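Immunoreactive 84kD antigen PG93 (Porphyromonas gingivalis, PDB 5M11) serves as an essential cell-surface component of the type-IX secretion system of this oral bacterium and binds zinc and calcium ions. Local coordinates at residues H20-V32 with G273-E287. Sequence-based numbering, arbitrary orientation.
With PEG (di(hydroxyethyl)ether), chain Q.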
ATOM      1  N   HIS A  20      -2.979  -1.384  12.956  1.00103.46           N
ATOM      2  CA  HIS A  20      -1.743  -1.538  13.732  1.00104.63           C
ATOM      3  C   HIS A  20      -1.385  -0.213  14.576  1.00103.59           C
ATOM      4  O   HIS A  20      -2.153   0.152  15.481  1.00101.87           O
ATOM      5  CB  HIS A  20      -0.609  -2.029  12.760  1.00107.63           C
ATOM      6  CG  HIS A  20       0.777  -2.225  13.313  1.00111.99           C
ATOM      7  ND1 HIS A  20       1.018  -2.370  14.671  1.00114.52           N
ATOM      8  CD2 HIS A  20       1.958  -2.279  12.653  1.00113.88           C
ATOM      9  CE1 HIS A  20       2.329  -2.487  14.788  1.00114.62           C
ATOM     10  NE2 HIS A  20       2.935  -2.440  13.601  1.00114.83           N
ATOM     11  N   LYS A  21      -0.238   0.460  14.286  1.00 96.71           N
ATOM     12  CA  LYS A  21       0.377   1.572  15.029  1.00 91.64           C
ATOM     13  C   LYS A  21      -0.434   2.882  15.036  1.00 88.54           C
ATOM     14  O   LYS A  21      -0.201   3.733  14.180  1.00 86.50           O
ATOM     15  CB  LYS A  21       1.787   1.828  14.460  1.00 93.93           C
ATOM     16  CG  LYS A  21       2.735   2.616  15.354  1.00106.19           C
ATOM     17  CD  LYS A  21       3.997   2.936  14.574  1.00118.34           C
ATOM     18  CE  LYS A  21       4.858   3.989  15.216  1.00126.29           C
ATOM     19  NZ  LYS A  21       5.789   4.594  14.224  1.00134.86           N
ATOM     20  N   THR A  22      -1.311   3.079  16.053  1.00 81.90           N
ATOM     21  CA  THR A  22      -2.149   4.287  16.217  1.00 76.41           C
ATOM     22  C   THR A  22      -1.237   5.438  16.652  1.00 76.18           C
ATOM     23  O   THR A  22      -0.784   5.492  17.794  1.00 76.21           O
ATOM     24  CB  THR A  22      -3.336   4.003  17.158  1.00 77.96           C
ATOM     25  OG1 THR A  22      -4.139   3.017  16.524  1.00 87.95           O
ATOM     26  CG2 THR A  22      -4.203   5.225  17.446  1.00 63.94           C
ATOM     27  N   GLU A  23      -0.948   6.339  15.702  1.00 68.48           N
ATOM     28  CA  GLU A  23      -0.038   7.458  15.882  1.00 63.94           C
ATOM     29  C   GLU A  23      -0.758   8.765  16.262  1.00 62.91           C
ATOM     30  O   GLU A  23      -0.085   9.709  16.679  1.00 60.64           O
ATOM     31  CB  GLU A  23       0.791   7.645  14.606  1.00 64.72           C
ATOM     32  CG  GLU A  23       1.850   6.568  14.427  1.00 78.53           C
ATOM     33  CD  GLU A  23       2.351   6.312  13.019  1.00107.40           C
ATOM     34  OE1 GLU A  23       1.519   6.280  12.083  1.00106.83           O
ATOM     35  OE2 GLU A  23       3.567   6.046  12.867  1.00106.38           O
ATOM     36  N   LYS A  24      -2.101   8.820  16.133  1.00 57.75           N
ATOM     37  CA  LYS A  24      -2.911  10.015  16.420  1.00 54.11           C
ATOM     38  C   LYS A  24      -4.309   9.640  16.918  1.00 61.03           C
ATOM     39  O   LYS A  24      -4.800   8.551  16.600  1.00 65.74           O
ATOM     40  CB  LYS A  24      -3.027  10.908  15.172  1.00 53.19           C
ATOM     41  CG  LYS A  24      -1.994  12.029  15.139  1.00 60.23           C
ATOM     42  CD  LYS A  24      -1.057  11.898  13.968  1.00 65.54           C
ATOM     43  CE  LYS A  24       0.064  12.894  14.029  1.00 71.61           C
ATOM     44  NZ  LYS A  24       1.130  12.524  13.057  1.00 85.21           N
ATOM     45  N   ALA A  25      -4.942  10.550  17.696  1.00 53.31           N
ATOM     46  CA  ALA A  25      -6.257  10.390  18.323  1.00 53.29           C
ATOM     47  C   ALA A  25      -6.932  11.741  18.504  1.00 55.94           C
ATOM     48  O   ALA A  25      -6.275  12.707  18.908  1.00 53.18           O
ATOM     49  CB  ALA A  25      -6.104   9.710  19.669  1.00 55.43           C
ATOM     50  N   VAL A  26      -8.234  11.821  18.176  1.00 53.48           N
ATOM     51  CA  VAL A  26      -9.066  13.033  18.252  1.00 51.17           C
ATOM     52  C   VAL A  26     -10.423  12.669  18.877  1.00 60.60           C
ATOM     53  O   VAL A  26     -11.063  11.709  18.414  1.00 62.97           O
ATOM     54  CB  VAL A  26      -9.260  13.682  16.835  1.00 51.78           C
ATOM     55  CG1 VAL A  26     -10.353  14.752  16.827  1.00 50.38           C
ATOM     56  CG2 VAL A  26      -7.966  14.241  16.273  1.00 48.44           C
ATOM     57  N   GLU A  27     -10.886  13.458  19.875  1.00 58.55           N
ATOM     58  CA  GLU A  27     -12.210  13.262  20.475  1.00 62.52           C
ATOM     59  C   GLU A  27     -13.278  14.067  19.716  1.00 69.68           C
ATOM     60  O   GLU A  27     -13.088  15.254  19.470  1.00 67.23           O
ATOM     61  CB  GLU A  27     -12.237  13.644  21.968  1.00 64.22           C
ATOM     62  CG  GLU A  27     -13.505  13.158  22.663  1.00 78.06           C
ATOM     63  CD  GLU A  27     -13.876  13.823  23.971  1.00 93.74           C
ATOM     64  OE1 GLU A  27     -12.952  14.226  24.715  1.00 82.93           O
ATOM     65  OE2 GLU A  27     -15.088  13.893  24.279  1.00 84.12           O
ATOM     66  N   THR A  28     -14.405  13.403  19.380  1.00 71.68           N
ATOM     67  CA  THR A  28     -15.614  13.912  18.697  1.00 72.66           C
ATOM     68  C   THR A  28     -16.765  13.757  19.707  1.00 79.25           C
ATOM     69  O   THR A  28     -16.674  12.822  20.504  1.00 82.02           O
ATOM     70  CB  THR A  28     -15.794  13.101  17.378  1.00 84.63           C
ATOM     71  OG1 THR A  28     -14.888  13.616  16.398  1.00 83.65           O
ATOM     72  CG2 THR A  28     -17.244  13.056  16.840  1.00 85.54           C
ATOM     73  N   PRO A  29     -17.842  14.600  19.722  1.00 75.50           N
ATOM     74  CA  PRO A  29     -18.932  14.402  20.711  1.00 78.38           C
ATOM     75  C   PRO A  29     -19.467  12.972  20.794  1.00 84.86           C
ATOM     76  O   PRO A  29     -19.736  12.526  21.900  1.00 86.60           O
ATOM     77  CB  PRO A  29     -20.028  15.360  20.242  1.00 80.46           C
ATOM     78  CG  PRO A  29     -19.293  16.435  19.532  1.00 80.97           C
ATOM     79  CD  PRO A  29     -18.119  15.772  18.868  1.00 74.54           C
ATOM     80  N   LYS A  30     -19.545  12.237  19.666  1.00 82.53           N
ATOM     81  CA  LYS A  30     -20.045  10.857  19.678  1.00 87.64           C
ATOM     82  C   LYS A  30     -19.035   9.814  19.085  1.00 92.17           C
ATOM     83  O   LYS A  30     -19.353   8.622  19.058  1.00 96.58           O
ATOM     84  CB  LYS A  30     -21.410  10.764  18.934  1.00 93.35           C
ATOM     85  CG  LYS A  30     -22.576  11.534  19.585  1.00104.32           C
ATOM     86  CD  LYS A  30     -23.396  10.673  20.551  1.00121.04           C
ATOM     87  CE  LYS A  30     -23.852  11.438  21.777  1.00128.17           C
ATOM     88  NZ  LYS A  30     -24.939  10.729  22.506  1.00135.47           N
ATOM     89  N   LYS A  31     -17.834  10.241  18.641  1.00 84.11           N
ATOM     90  CA  LYS A  31     -16.847   9.327  18.035  1.00 83.62           C
ATOM     91  C   LYS A  31     -15.410   9.631  18.470  1.00 81.38           C
ATOM     92  O   LYS A  31     -15.155  10.661  19.090  1.00 78.40           O
ATOM     93  CB  LYS A  31     -16.924   9.402  16.495  1.00 86.85           C
ATOM     94  CG  LYS A  31     -18.115   8.676  15.860  1.00107.83           C
ATOM     95  CD  LYS A  31     -18.378   9.126  14.410  1.00110.72           C
ATOM     96  CE  LYS A  31     -19.505  10.128  14.310  1.00113.39           C
ATOM     97  NZ  LYS A  31     -20.208  10.040  13.001  1.00118.48           N
ATOM     98  N   VAL A  32     -14.476   8.724  18.158  1.00 76.37           N
ATOM     99  CA  VAL A  32     -13.057   8.899  18.457  1.00 73.13           C
ATOM    100  C   VAL A  32     -12.316   8.649  17.159  1.00 74.96           C
ATOM    101  O   VAL A  32     -12.216   7.502  16.713  1.00 78.37           O
ATOM    102  CB  VAL A  32     -12.508   8.026  19.631  1.00 79.27           C
ATOM    103  CG1 VAL A  32     -11.038   8.341  19.913  1.00 75.53           C
ATOM    104  CG2 VAL A  32     -13.333   8.195  20.903  1.00 81.06           C
ATOM    105  N   GLY A 273      -6.390  13.147  22.450  1.00 50.89           N
ATOM    106  CA  GLY A 273      -7.632  13.799  22.043  1.00 50.46           C
ATOM    107  C   GLY A 273      -8.552  14.050  23.223  1.00 55.89           C
ATOM    108  O   GLY A 273      -8.811  13.132  24.002  1.00 59.03           O
ATOM    109  N   ALA A 274      -9.016  15.302  23.393  1.00 50.64           N
ATOM    110  CA  ALA A 274      -9.882  15.737  24.498  1.00 51.34           C
ATOM    111  C   ALA A 274     -10.582  17.059  24.149  1.00 55.48           C
ATOM    112  O   ALA A 274      -9.927  17.980  23.673  1.00 52.10           O
ATOM    113  CB  ALA A 274      -9.072  15.889  25.785  1.00 51.25           C
ATOM    114  N   MET A 275     -11.911  17.131  24.356  1.00 56.33           N
ATOM    115  CA  MET A 275     -12.757  18.294  24.055  1.00 56.64           C
ATOM    116  C   MET A 275     -12.799  19.223  25.235  1.00 63.42           C
ATOM    117  O   MET A 275     -12.628  18.768  26.363  1.00 64.66           O
ATOM    118  CB  MET A 275     -14.171  17.866  23.640  1.00 62.00           C
ATOM    119  CG  MET A 275     -14.189  17.229  22.276  1.00 66.79           C
ATOM    120  SD  MET A 275     -15.797  16.716  21.639  1.00 76.61           S
ATOM    121  CE  MET A 275     -16.672  18.300  21.587  1.00 72.65           C
ATOM    122  N   ASN A 276     -13.022  20.528  24.978  1.00 61.30           N
ATOM    123  CA  ASN A 276     -13.014  21.607  25.970  1.00 62.19           C
ATOM    124  C   ASN A 276     -13.641  21.187  27.302  1.00 72.93           C
ATOM    125  O   ASN A 276     -12.986  21.326  28.346  1.00 75.52           O
ATOM    126  CB  ASN A 276     -13.692  22.880  25.428  1.00 62.17           C
ATOM    127  CG  ASN A 276     -13.732  24.077  26.368  1.00 85.92           C
ATOM    128  OD1 ASN A 276     -12.757  24.430  27.050  1.00 86.86           O
ATOM    129  ND2 ASN A 276     -14.857  24.772  26.378  1.00 76.33           N
ATOM    130  N   GLU A 277     -14.849  20.615  27.267  1.00 71.25           N
ATOM    131  CA  GLU A 277     -15.543  20.240  28.492  1.00 74.08           C
ATOM    132  C   GLU A 277     -15.539  18.701  28.742  1.00 78.12           C
ATOM    133  O   GLU A 277     -16.484  18.172  29.333  1.00 82.32           O
ATOM    134  CB  GLU A 277     -16.971  20.821  28.453  1.00 78.36           C
ATOM    135  CG  GLU A 277     -16.999  22.308  28.796  1.00 93.01           C
ATOM    136  CD  GLU A 277     -18.311  23.065  28.649  1.00125.96           C
ATOM    137  OE1 GLU A 277     -19.392  22.453  28.823  1.00128.11           O
ATOM    138  OE2 GLU A 277     -18.250  24.294  28.411  1.00118.71           O
ATOM    139  N   SER A 278     -14.444  18.003  28.378  1.00 69.51           N
ATOM    140  CA  SER A 278     -14.371  16.556  28.581  1.00 70.56           C
ATOM    141  C   SER A 278     -13.579  16.174  29.830  1.00 73.08           C
ATOM    142  O   SER A 278     -12.628  16.846  30.175  1.00 70.05           O
ATOM    143  CB  SER A 278     -13.772  15.875  27.360  1.00 72.83           C
ATOM    144  OG  SER A 278     -14.800  15.333  26.544  1.00 86.35           O
ATOM    145  N   ASN A 279     -13.955  15.087  30.500  1.00 73.32           N
ATOM    146  CA  ASN A 279     -13.240  14.648  31.707  1.00 74.30           C
ATOM    147  C   ASN A 279     -12.493  13.332  31.466  1.00 77.02           C
ATOM    148  O   ASN A 279     -11.958  12.744  32.408  1.00 77.88           O
ATOM    149  CB  ASN A 279     -14.194  14.536  32.897  1.00 81.23           C
ATOM    150  CG  ASN A 279     -14.592  15.874  33.477  1.00105.85           C
ATOM    151  OD1 ASN A 279     -13.753  16.762  33.716  1.00 89.57           O
ATOM    152  ND2 ASN A 279     -15.890  16.033  33.738  1.00104.18           N
ATOM    153  N   THR A 280     -12.406  12.922  30.184  1.00 71.04           N
ATOM    154  CA  THR A 280     -11.715  11.727  29.724  1.00 71.02           C
ATOM    155  C   THR A 280     -10.959  12.027  28.416  1.00 70.18           C
ATOM    156  O   THR A 280     -11.511  12.628  27.490  1.00 68.16           O
ATOM    157  CB  THR A 280     -12.692  10.545  29.596  1.00 85.71           C
ATOM    158  OG1 THR A 280     -11.953   9.392  29.203  1.00 85.02           O
ATOM    159  CG2 THR A 280     -13.859  10.810  28.610  1.00 86.64           C
ATOM    160  N   ALA A 281      -9.697  11.607  28.349  1.00 65.80           N
ATOM    161  CA  ALA A 281      -8.840  11.814  27.180  1.00 63.00           C
ATOM    162  C   ALA A 281      -8.553  10.511  26.450  1.00 69.83           C
ATOM    163  O   ALA A 281      -8.369   9.468  27.069  1.00 72.25           O
ATOM    164  CB  ALA A 281      -7.537  12.453  27.602  1.00 61.23           C
ATOM    165  N   TYR A 282      -8.499  10.577  25.129  1.00 65.55           N
ATOM    166  CA  TYR A 282      -8.236   9.407  24.312  1.00 66.99           C
ATOM    167  C   TYR A 282      -6.767   9.452  23.859  1.00 69.81           C
ATOM    168  O   TYR A 282      -6.308  10.432  23.271  1.00 66.78           O
ATOM    169  CB  TYR A 282      -9.265   9.335  23.181  1.00 68.19           C
ATOM    170  CG  TYR A 282     -10.672   9.150  23.728  1.00 72.46           C
ATOM    171  CD1 TYR A 282     -11.143   7.885  24.090  1.00 78.21           C
ATOM    172  CD2 TYR A 282     -11.511  10.243  23.941  1.00 71.52           C
ATOM    173  CE1 TYR A 282     -12.424   7.712  24.612  1.00 79.82           C
ATOM    174  CE2 TYR A 282     -12.793  10.080  24.469  1.00 75.13           C
ATOM    175  CZ  TYR A 282     -13.239   8.815  24.814  1.00 84.70           C
ATOM    176  OH  TYR A 282     -14.484   8.666  25.370  1.00 89.17           O
ATOM    177  N   ILE A 283      -6.023   8.423  24.249  1.00 69.03           N
ATOM    178  CA  ILE A 283      -4.577   8.241  24.090  1.00 68.56           C
ATOM    179  C   ILE A 283      -4.260   7.321  22.892  1.00 73.03           C
ATOM    180  O   ILE A 283      -4.977   6.346  22.661  1.00 76.18           O
ATOM    181  CB  ILE A 283      -4.015   7.627  25.443  1.00 74.76           C
ATOM    182  CG1 ILE A 283      -4.505   8.381  26.724  1.00 74.61           C
ATOM    183  CG2 ILE A 283      -2.495   7.461  25.475  1.00 75.75           C
ATOM    184  CD1 ILE A 283      -4.395   9.963  26.720  1.00 80.01           C
ATOM    185  N   ALA A 284      -3.180   7.642  22.145  1.00 66.30           N
ATOM    186  CA  ALA A 284      -2.627   6.845  21.044  1.00 66.98           C
ATOM    187  C   ALA A 284      -1.304   6.259  21.550  1.00 73.92           C
ATOM    188  O   ALA A 284      -0.361   7.002  21.862  1.00 72.17           O
ATOM    189  CB  ALA A 284      -2.426   7.695  19.793  1.00 64.27           C
ATOM    190  N   LEU A 285      -1.274   4.941  21.748  1.00 73.71           N
ATOM    191  CA  LEU A 285      -0.111   4.262  22.304  1.00 75.30           C
ATOM    192  C   LEU A 285       0.700   3.572  21.219  1.00 82.42           C
ATOM    193  O   LEU A 285       1.659   2.858  21.514  1.00 85.06           O
ATOM    194  CB  LEU A 285      -0.561   3.278  23.396  1.00 78.66           C
ATOM    195  CG  LEU A 285      -1.178   3.961  24.619  1.00 80.65           C
ATOM    196  CD1 LEU A 285      -2.080   3.037  25.365  1.00 84.43           C
ATOM    197  CD2 LEU A 285      -0.121   4.500  25.526  1.00 80.87           C
ATOM    198  N   GLY A 286       0.339   3.847  19.974  1.00 78.92           N
ATOM    199  CA  GLY A 286       1.018   3.317  18.806  1.00 81.32           C
ATOM    200  C   GLY A 286       0.841   1.831  18.625  1.00 92.66           C
ATOM    201  O   GLY A 286      -0.272   1.360  18.357  1.00 94.11           O
ATOM    202  N   GLU A 287       1.951   1.087  18.805  1.00 93.20           N
ATOM    203  CA  GLU A 287       2.025  -0.356  18.594  1.00 99.36           C
ATOM    204  C   GLU A 287       0.983  -1.121  19.449  1.00106.29           C
ATOM    205  O   GLU A 287       0.651  -2.266  19.125  1.00110.41           O
ATOM    206  CB  GLU A 287       3.456  -0.867  18.832  1.00103.72           C
ATOM    207  CG  GLU A 287       4.119  -1.466  17.589  1.00118.48           C
ATOM    208  CD  GLU A 287       4.842  -0.531  16.630  1.00139.59           C
ATOM    209  OE1 GLU A 287       5.681   0.277  17.093  1.00135.16           O
ATOM    210  OE2 GLU A 287       4.626  -0.663  15.404  1.00134.89           O
TER
HETATM  211  C1  PEG Q 816       6.844  -1.814  12.822  1.00 77.04           C
HETATM  212  O1  PEG Q 816       5.843  -0.822  12.891  1.00 76.08           O
HETATM  213  C2  PEG Q 816       6.772  -2.772  13.973  1.00 79.71           C
HETATM  214  O2  PEG Q 816       5.473  -3.343  14.072  1.00 83.09           O
HETATM  215  C3  PEG Q 816       5.488  -4.768  14.054  1.00 84.94           C
HETATM  216  C4  PEG Q 816       4.513  -5.337  15.053  1.00 84.20           C
HETATM  217  O4  PEG Q 816       3.168  -5.254  14.604  1.00 82.74           O
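Glu27 reaches from strand 22-27 into the loop joining strands 271-273 and 280-284, and its carboxylate makes both side-chain hydrogen bonds between protein groups of the two segments. OE2 accepts from Ser278 OG at 2.7 Å on its syn side, and forms a salt bridge with Lys45. The backbone N of Met275 approaches OE1 at 3.1 Å from above the carboxylate plane, 61° out of it. With CG anti to the backbone N (chi1 -167°) and the chain extended beyond it, the acid lies between the two ends of the type I turn Met275-Ser278. Beside the Glu27 carboxylate, the bent end of Met275 lies across Pro29, its SD 3.7 Å from Pro29 CD.

Backbone bonding is confined to the other end, where Thr22 and Gly286 form a single antiparallel bridge: Thr22 N to Gly286 O is 3.1 Å, and the return bond is weak. Gly286 has a positive phi (68°), a region that favours glycine.

Between these ends the packing is apolar. Val32 CG2 sits squarely over one face of the Tyr282 ring, 3.7 Å from its centroid, a CH-pi contact, while Glu27 CG approaches CE2 of the same ring obliquely at 3.6 Å. Ala25 and Ala284 pack methyl to methyl.

Beyond the Thr22-Gly286 bridge, a diethylene glycol molecule, probably from the crystallisation liquor, joins His20 to Glu287: His20 NE2 donates to O2 of the glycol, whose O1 bonds to Glu287 OE2 at 2.8 Å.

Strands 22-27 and 271-273 are edge strands of the first and last sheets of the N-terminal beta-propeller, so the contact closes its ring. Since one bridge is the sole backbone pairing, closure here relies largely on side chains; Lys45 and the turn donors would be expected to favour an ionised Glu27.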